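Long-range contacts in putative fumarylacetoacetate hydrolase family protein (Yersinia pestis, PDB 3S52), which is of unknown function but probably belongs to the fumarylacetoacetate hydrolase family: residues D149-N155 against D205-L211; F67-E73 against L105-L110. All coordinates share one frame; numbering follows the deposited sequence.

In the fold
Contact 1 pairs the two central strands of a four-stranded antiparallel sheet, whereas contact 2 lies in the larger mixed sheet, where strands 70-80 and 96-107 meet and helix 108-117 begins. Their centres are about 17 Å apart, and His-72 joins them: Leu-152 and Ile-154 of contact 1 pack on its imidazole, the closest atoms being Leu-152 CD2 and His-72 ND1 at 3.2 Å. The apolar face of 149-155 and 205-211 thus rests on the same two strands that form contact 2. A sulfate ion, probably from the crystallisation liquor, lies about 4 Å from the side chain of Glu-73, on the side of contact 2.

Contact 1: residues D149-N155 against D205-L211; sequences DLSLTIN and DMLKIML
The two inner strands of a four-stranded antiparallel sheet, 149-154 and 206-211, pair here in this fumarylacetoacetate hydrolase family fold. Their axes approach to 4.8 Å and run at 165°. Ser-151 with Met-210 and Thr-153 with Lys-208 are hydrogen-bonded pairs, each closed by two backbone bonds; the bond from Lys-208 N to Thr-153 O measures 2.8 Å. The non-hydrogen-bonded pairs alternating with them bring Leu-150 beside Leu-211, Leu-152 beside Ile-209 and Ile-154 beside Leu-207. All six side chains leave on one buried face, each pair side by side and pointing the same way, and this layer packs on strands 70-80 and 96-107. Leu-152 CG stands anti to the backbone N (chi1 171°), which carries CD1 across to Ile-209 CG1 at 3.6 Å. At the end of the ladder, Leu-150 CD2 meets Leu-211 CD1 at 3.5 Å.

Ser-151, Thr-153, Lys-208 and the selenomethionine Met-210 occupy the more exposed face. Ser-151 OG touches Met-210 CB at 3.2 Å, and Lys-208 NZ turns outward to Asn-217 on strand 214-219.

Past the last bridge, Asn-155 prolongs the ladder with both main chain and side chain: its backbone N donates to Met-206 O, while its side-chain OD1 takes the place of a main-chain acceptor and receives Met-206 N at 2.9 Å. Asp-205 OD2 is held by Gln-202 N. The other oxygen, OD1, accepts Asn-155 ND2 at 3.0 Å from above the carboxylate plane, the amide and carboxylate being turned 77° apart.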
loop_
_atom_site.group_PDB
_atom_site.type_symbol
_atom_site.label_atom_id
_atom_site.label_comp_id
_atom_site.label_asym_id
_atom_site.label_seq_id
_atom_site.Cartn_x
_atom_site.Cartn_y
_atom_site.Cartn_z
ATOM N N ASP A 149 11.760 -23.680 6.953
ATOM C CA ASP A 149 12.294 -23.905 5.623
ATOM C C ASP A 149 11.303 -23.489 4.534
ATOM O O ASP A 149 10.107 -23.730 4.642
ATOM C CB ASP A 149 12.694 -25.369 5.450
ATOM C CG ASP A 149 13.907 -25.736 6.294
ATOM O OD1 ASP A 149 15.054 -25.365 5.913
ATOM O OD2 ASP A 149 13.708 -26.403 7.338
ATOM N N LEU A 150 11.819 -22.861 3.487
ATOM C CA LEU A 150 11.011 -22.444 2.352
ATOM C C LEU A 150 11.672 -22.969 1.090
ATOM O O LEU A 150 12.875 -22.813 0.917
ATOM C CB LEU A 150 11.009 -20.917 2.250
ATOM C CG LEU A 150 10.537 -20.060 3.411
ATOM C CD1 LEU A 150 11.083 -18.652 3.275
ATOM C CD2 LEU A 150 9.028 -20.051 3.445
ATOM N N SER A 151 10.892 -23.552 0.191
ATOM C CA SER A 151 11.455 -24.025 -1.058
ATOM C C SER A 151 10.474 -23.798 -2.190
ATOM O O SER A 151 9.260 -23.902 -2.015
ATOM C CB SER A 151 11.849 -25.496 -0.965
ATOM O OG SER A 151 10.715 -26.296 -0.718
ATOM N N LEU A 152 11.009 -23.453 -3.350
ATOM C CA LEU A 152 10.177 -23.226 -4.511
ATOM C C LEU A 152 10.823 -24.004 -5.612
ATOM O O LEU A 152 12.000 -23.813 -5.879
ATOM C CB LEU A 152 10.160 -21.748 -4.891
ATOM C CG LEU A 152 9.492 -21.433 -6.232
ATOM C CD1 LEU A 152 8.024 -21.881 -6.197
ATOM C CD2 LEU A 152 9.591 -19.953 -6.559
ATOM N N THR A 153 10.051 -24.903 -6.211
ATOM C CA THR A 153 10.489 -25.713 -7.333
ATOM C C THR A 153 9.643 -25.288 -8.524
ATOM O O THR A 153 8.425 -25.190 -8.418
ATOM C CB THR A 153 10.253 -27.214 -7.048
ATOM O OG1 THR A 153 11.080 -27.627 -5.953
ATOM C CG2 THR A 153 10.587 -28.053 -8.240
ATOM N N ILE A 154 10.294 -24.991 -9.643
ATOM C CA ILE A 154 9.584 -24.626 -10.856
ATOM C C ILE A 154 9.977 -25.582 -11.975
ATOM O O ILE A 154 11.165 -25.730 -12.287
ATOM C CB ILE A 154 9.869 -23.168 -11.252
ATOM C CG1 ILE A 154 9.261 -22.217 -10.220
ATOM C CG2 ILE A 154 9.282 -22.849 -12.611
ATOM C CD1 ILE A 154 9.439 -20.762 -10.575
ATOM N N ASN A 155 8.972 -26.238 -12.546
ATOM C CA ASN A 155 9.163 -27.260 -13.575
ATOM C C ASN A 155 10.198 -28.285 -13.139
ATOM O O ASN A 155 11.105 -28.631 -13.894
ATOM C CB ASN A 155 9.550 -26.636 -14.930
ATOM C CG ASN A 155 8.569 -25.570 -15.392
ATOM O OD1 ASN A 155 7.355 -25.667 -15.164
ATOM N ND2 ASN A 155 9.090 -24.548 -16.062
ATOM N N ASP A 205 4.338 -22.482 -16.439
ATOM C CA ASP A 205 5.224 -23.058 -15.432
ATOM C C ASP A 205 4.407 -23.744 -14.352
ATOM O O ASP A 205 3.321 -23.283 -13.998
ATOM C CB ASP A 205 6.087 -21.993 -14.769
ATOM C CG ASP A 205 7.194 -21.477 -15.676
ATOM O OD1 ASP A 205 7.473 -22.089 -16.733
ATOM O OD2 ASP A 205 7.800 -20.456 -15.303
HETATM N N MSE A 206 4.937 -24.852 -13.849
HETATM C CA MSE A 206 4.362 -25.556 -12.715
HETATM C C MSE A 206 5.175 -25.233 -11.474
HETATM O O MSE A 206 6.405 -25.327 -11.480
HETATM C CB MSE A 206 4.414 -27.058 -12.948
HETATM C CG MSE A 206 3.295 -27.609 -13.804
HETATM SE SE MSE A 206 3.594 -29.508 -14.118
HETATM C CE MSE A 206 4.127 -30.061 -12.328
ATOM N N LEU A 207 4.486 -24.870 -10.403
ATOM C CA LEU A 207 5.154 -24.509 -9.174
ATOM C C LEU A 207 4.868 -25.530 -8.093
ATOM O O LEU A 207 3.723 -25.937 -7.906
ATOM C CB LEU A 207 4.669 -23.144 -8.705
ATOM C CG LEU A 207 5.364 -21.906 -9.260
ATOM C CD1 LEU A 207 5.364 -21.925 -10.779
ATOM C CD2 LEU A 207 4.691 -20.651 -8.717
ATOM N N LYS A 208 5.904 -25.946 -7.383
ATOM C CA LYS A 208 5.698 -26.704 -6.149
ATOM C C LYS A 208 6.312 -25.895 -5.028
ATOM O O LYS A 208 7.497 -25.558 -5.081
ATOM C CB LYS A 208 6.351 -28.084 -6.213
ATOM C CG LYS A 208 6.296 -28.820 -4.882
ATOM C CD LYS A 208 7.046 -30.138 -4.927
ATOM C CE LYS A 208 6.664 -30.942 -6.153
ATOM N NZ LYS A 208 5.189 -31.111 -6.273
ATOM N N ILE A 209 5.507 -25.563 -4.025
ATOM C CA ILE A 209 5.978 -24.689 -2.966
ATOM C C ILE A 209 5.918 -25.431 -1.654
ATOM O O ILE A 209 4.925 -26.081 -1.354
ATOM C CB ILE A 209 5.126 -23.422 -2.837
ATOM C CG1 ILE A 209 5.141 -22.613 -4.132
ATOM C CG2 ILE A 209 5.615 -22.565 -1.669
ATOM C CD1 ILE A 209 3.765 -22.368 -4.690
HETATM N N MSE A 210 6.970 -25.326 -0.860
HETATM C CA MSE A 210 6.972 -26.024 0.416
HETATM C C MSE A 210 7.331 -25.129 1.583
HETATM O O MSE A 210 8.222 -24.280 1.482
HETATM C CB MSE A 210 7.884 -27.230 0.371
HETATM C CG MSE A 210 7.192 -28.462 -0.173
HETATM SE SE MSE A 210 8.423 -29.953 -0.286
HETATM C CE MSE A 210 9.076 -29.595 -2.080
ATOM N N LEU A 211 6.595 -25.311 2.673
ATOM C CA LEU A 211 6.828 -24.569 3.906
ATOM C C LEU A 211 7.008 -25.650 4.949
ATOM O O LEU A 211 6.068 -26.398 5.253
ATOM C CB LEU A 211 5.631 -23.682 4.248
ATOM C CG LEU A 211 5.719 -22.888 5.554
ATOM C CD1 LEU A 211 6.897 -21.922 5.523
ATOM C CD2 LEU A 211 4.417 -22.129 5.812
#

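Contact 2: residues F67-E73 against L105-L110; sequences FGSVHHE and LTLREL
Val-70 and Leu-107 form the tight part of a contact where two antiparallel strand ends give way to a helix. Val-70 CG2 presses on Leu-107 CD2 at 3.4 Å, closer than usual for two carbons, while Leu-107 CD1 meets Phe-67 CB at 3.5 Å. His-71 and Thr-106 make the hydrogen-bonded pair, His-71 N reaching Thr-106 O at 3.0 Å. On that face of the sheet the His-71 ring lies under Arg-108 CB, a CH-pi contact 3.7 Å from the ring centroid, and the guanidinium is turned 83° from the ring.

Toward the solvent side the join is polar and more exposed. Glu-109, in the first turn of the helix, grips Ser-69 with one oxygen: OE2 accepts Ser-69 N at 2.8 Å from above the carboxylate plane and Ser-69 OG through its anti lone pair. The rest is looser: a water donates to Phe-67 O and accepts from Leu-110 N, and the bond from Arg-108 N to Ser-69 O is weak.

Around this junction, strand 199-201 flanks 70-72, Lys-125 bridges Glu-73 and Thr-106, and Phe-67 stacks on Phe-181 of the second subunit, placing this end of the contact at the subunit interface.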
loop_
_atom_site.group_PDB
_atom_site.type_symbol
_atom_site.label_atom_id
_atom_site.label_comp_id
_atom_site.label_asym_id
_atom_site.label_seq_id
_atom_site.Cartn_x
_atom_site.Cartn_y
_atom_site.Cartn_z
ATOM N N PHE A 67 3.987 -5.812 -18.764
ATOM C CA PHE A 67 4.837 -4.993 -17.900
ATOM C C PHE A 67 6.289 -5.449 -17.766
ATOM O O PHE A 67 7.031 -4.940 -16.915
ATOM C CB PHE A 67 4.161 -4.768 -16.544
ATOM C CG PHE A 67 2.874 -3.996 -16.648
ATOM C CD1 PHE A 67 2.819 -2.819 -17.388
ATOM C CD2 PHE A 67 1.718 -4.456 -16.041
ATOM C CE1 PHE A 67 1.637 -2.108 -17.509
ATOM C CE2 PHE A 67 0.531 -3.749 -16.159
ATOM C CZ PHE A 67 0.493 -2.575 -16.898
ATOM N N GLY A 68 6.669 -6.443 -18.558
ATOM C CA GLY A 68 8.012 -6.985 -18.493
ATOM C C GLY A 68 7.963 -8.293 -17.726
ATOM O O GLY A 68 6.886 -8.832 -17.484
ATOM N N SER A 69 9.122 -8.814 -17.348
ATOM C CA SER A 69 9.171 -10.123 -16.710
ATOM C C SER A 69 8.665 -10.056 -15.272
ATOM O O SER A 69 8.859 -9.056 -14.575
ATOM C CB SER A 69 10.587 -10.690 -16.747
ATOM O OG SER A 69 11.469 -9.849 -16.024
ATOM N N VAL A 70 7.991 -11.124 -14.860
ATOM C CA VAL A 70 7.480 -11.279 -13.513
ATOM C C VAL A 70 8.340 -12.299 -12.760
ATOM O O VAL A 70 8.489 -13.446 -13.201
ATOM C CB VAL A 70 6.006 -11.744 -13.560
ATOM C CG1 VAL A 70 5.458 -11.952 -12.171
ATOM C CG2 VAL A 70 5.159 -10.735 -14.327
ATOM N N HIS A 71 8.905 -11.877 -11.629
ATOM C CA HIS A 71 9.789 -12.731 -10.832
ATOM C C HIS A 71 9.126 -13.275 -9.561
ATOM O O HIS A 71 8.406 -12.554 -8.872
ATOM C CB HIS A 71 11.052 -11.953 -10.430
ATOM C CG HIS A 71 12.035 -11.764 -11.545
ATOM N ND1 HIS A 71 11.650 -11.551 -12.852
ATOM C CD2 HIS A 71 13.390 -11.750 -11.544
ATOM C CE1 HIS A 71 12.726 -11.420 -13.610
ATOM N NE2 HIS A 71 13.794 -11.541 -12.841
ATOM N N HIS A 72 9.389 -14.538 -9.242
ATOM C CA HIS A 72 8.918 -15.119 -7.990
ATOM C C HIS A 72 9.818 -14.680 -6.810
ATOM O O HIS A 72 11.039 -14.580 -6.965
ATOM C CB HIS A 72 8.886 -16.650 -8.098
ATOM C CG HIS A 72 10.197 -17.261 -8.503
ATOM N ND1 HIS A 72 11.249 -17.426 -7.625
ATOM C CD2 HIS A 72 10.627 -17.745 -9.696
ATOM C CE1 HIS A 72 12.270 -17.978 -8.260
ATOM N NE2 HIS A 72 11.920 -18.181 -9.518
ATOM N N GLU A 73 9.221 -14.350 -5.662
ATOM C CA GLU A 73 10.005 -14.249 -4.440
ATOM C C GLU A 73 9.275 -14.959 -3.310
ATOM O O GLU A 73 8.374 -14.377 -2.702
ATOM C CB GLU A 73 10.194 -12.768 -4.077
ATOM C CG GLU A 73 10.560 -11.914 -5.274
ATOM C CD GLU A 73 11.012 -10.517 -4.885
ATOM O OE1 GLU A 73 10.562 -10.013 -3.830
ATOM O OE2 GLU A 73 11.822 -9.934 -5.643
ATOM N N LEU A 105 5.316 -11.361 -5.845
ATOM C CA LEU A 105 5.589 -11.290 -7.281
ATOM C C LEU A 105 5.949 -9.865 -7.628
ATOM O O LEU A 105 5.295 -8.924 -7.182
ATOM C CB LEU A 105 4.388 -11.715 -8.134
ATOM C CG LEU A 105 3.756 -13.099 -7.957
ATOM C CD1 LEU A 105 2.629 -13.274 -8.957
ATOM C CD2 LEU A 105 4.788 -14.193 -8.119
ATOM N N THR A 106 6.958 -9.708 -8.470
ATOM C CA THR A 106 7.552 -8.402 -8.667
ATOM C C THR A 106 7.765 -8.170 -10.145
ATOM O O THR A 106 8.261 -9.052 -10.839
ATOM C CB THR A 106 8.916 -8.336 -7.958
ATOM O OG1 THR A 106 8.734 -8.552 -6.552
ATOM C CG2 THR A 106 9.608 -6.965 -8.195
ATOM N N LEU A 107 7.444 -6.981 -10.634
ATOM C CA LEU A 107 7.787 -6.717 -12.020
ATOM C C LEU A 107 9.179 -6.147 -11.917
ATOM O O LEU A 107 9.377 -4.959 -11.676
ATOM C CB LEU A 107 6.808 -5.703 -12.616
ATOM C CG LEU A 107 5.370 -6.245 -12.689
ATOM C CD1 LEU A 107 4.343 -5.167 -13.075
ATOM C CD2 LEU A 107 5.304 -7.417 -13.647
ATOM N N ARG A 108 10.155 -7.005 -12.177
ATOM C CA ARG A 108 11.519 -6.726 -11.752
ATOM C C ARG A 108 12.124 -5.603 -12.571
ATOM O O ARG A 108 12.877 -4.792 -12.041
ATOM C CB ARG A 108 12.393 -7.981 -11.853
ATOM C CG ARG A 108 13.833 -7.773 -11.401
ATOM C CD ARG A 108 14.649 -9.062 -11.448
ATOM N NE ARG A 108 16.023 -8.849 -10.988
ATOM C CZ ARG A 108 16.897 -9.823 -10.744
ATOM N NH1 ARG A 108 16.554 -11.096 -10.906
ATOM N NH2 ARG A 108 18.122 -9.526 -10.330
ATOM N N GLU A 109 11.811 -5.574 -13.866
ATOM C CA GLU A 109 12.308 -4.528 -14.750
ATOM C C GLU A 109 11.775 -3.165 -14.326
ATOM O O GLU A 109 12.531 -2.200 -14.245
ATOM C CB GLU A 109 11.937 -4.813 -16.216
ATOM C CG GLU A 109 12.503 -6.126 -16.774
ATOM C CD GLU A 109 11.902 -6.511 -18.130
ATOM O OE1 GLU A 109 11.805 -5.631 -19.020
ATOM O OE2 GLU A 109 11.521 -7.693 -18.305
ATOM N N LEU A 110 10.474 -3.082 -14.063
ATOM C CA LEU A 110 9.893 -1.825 -13.575
ATOM C C LEU A 110 10.525 -1.425 -12.249
ATOM O O LEU A 110 10.955 -0.281 -12.079
ATOM C CB LEU A 110 8.376 -1.929 -13.399
ATOM C CG LEU A 110 7.439 -1.768 -14.592
ATOM C CD1 LEU A 110 5.994 -1.713 -14.107
ATOM C CD2 LEU A 110 7.777 -0.522 -15.380
HETATM O O HOH W 1 8.928 -5.731 -15.145
#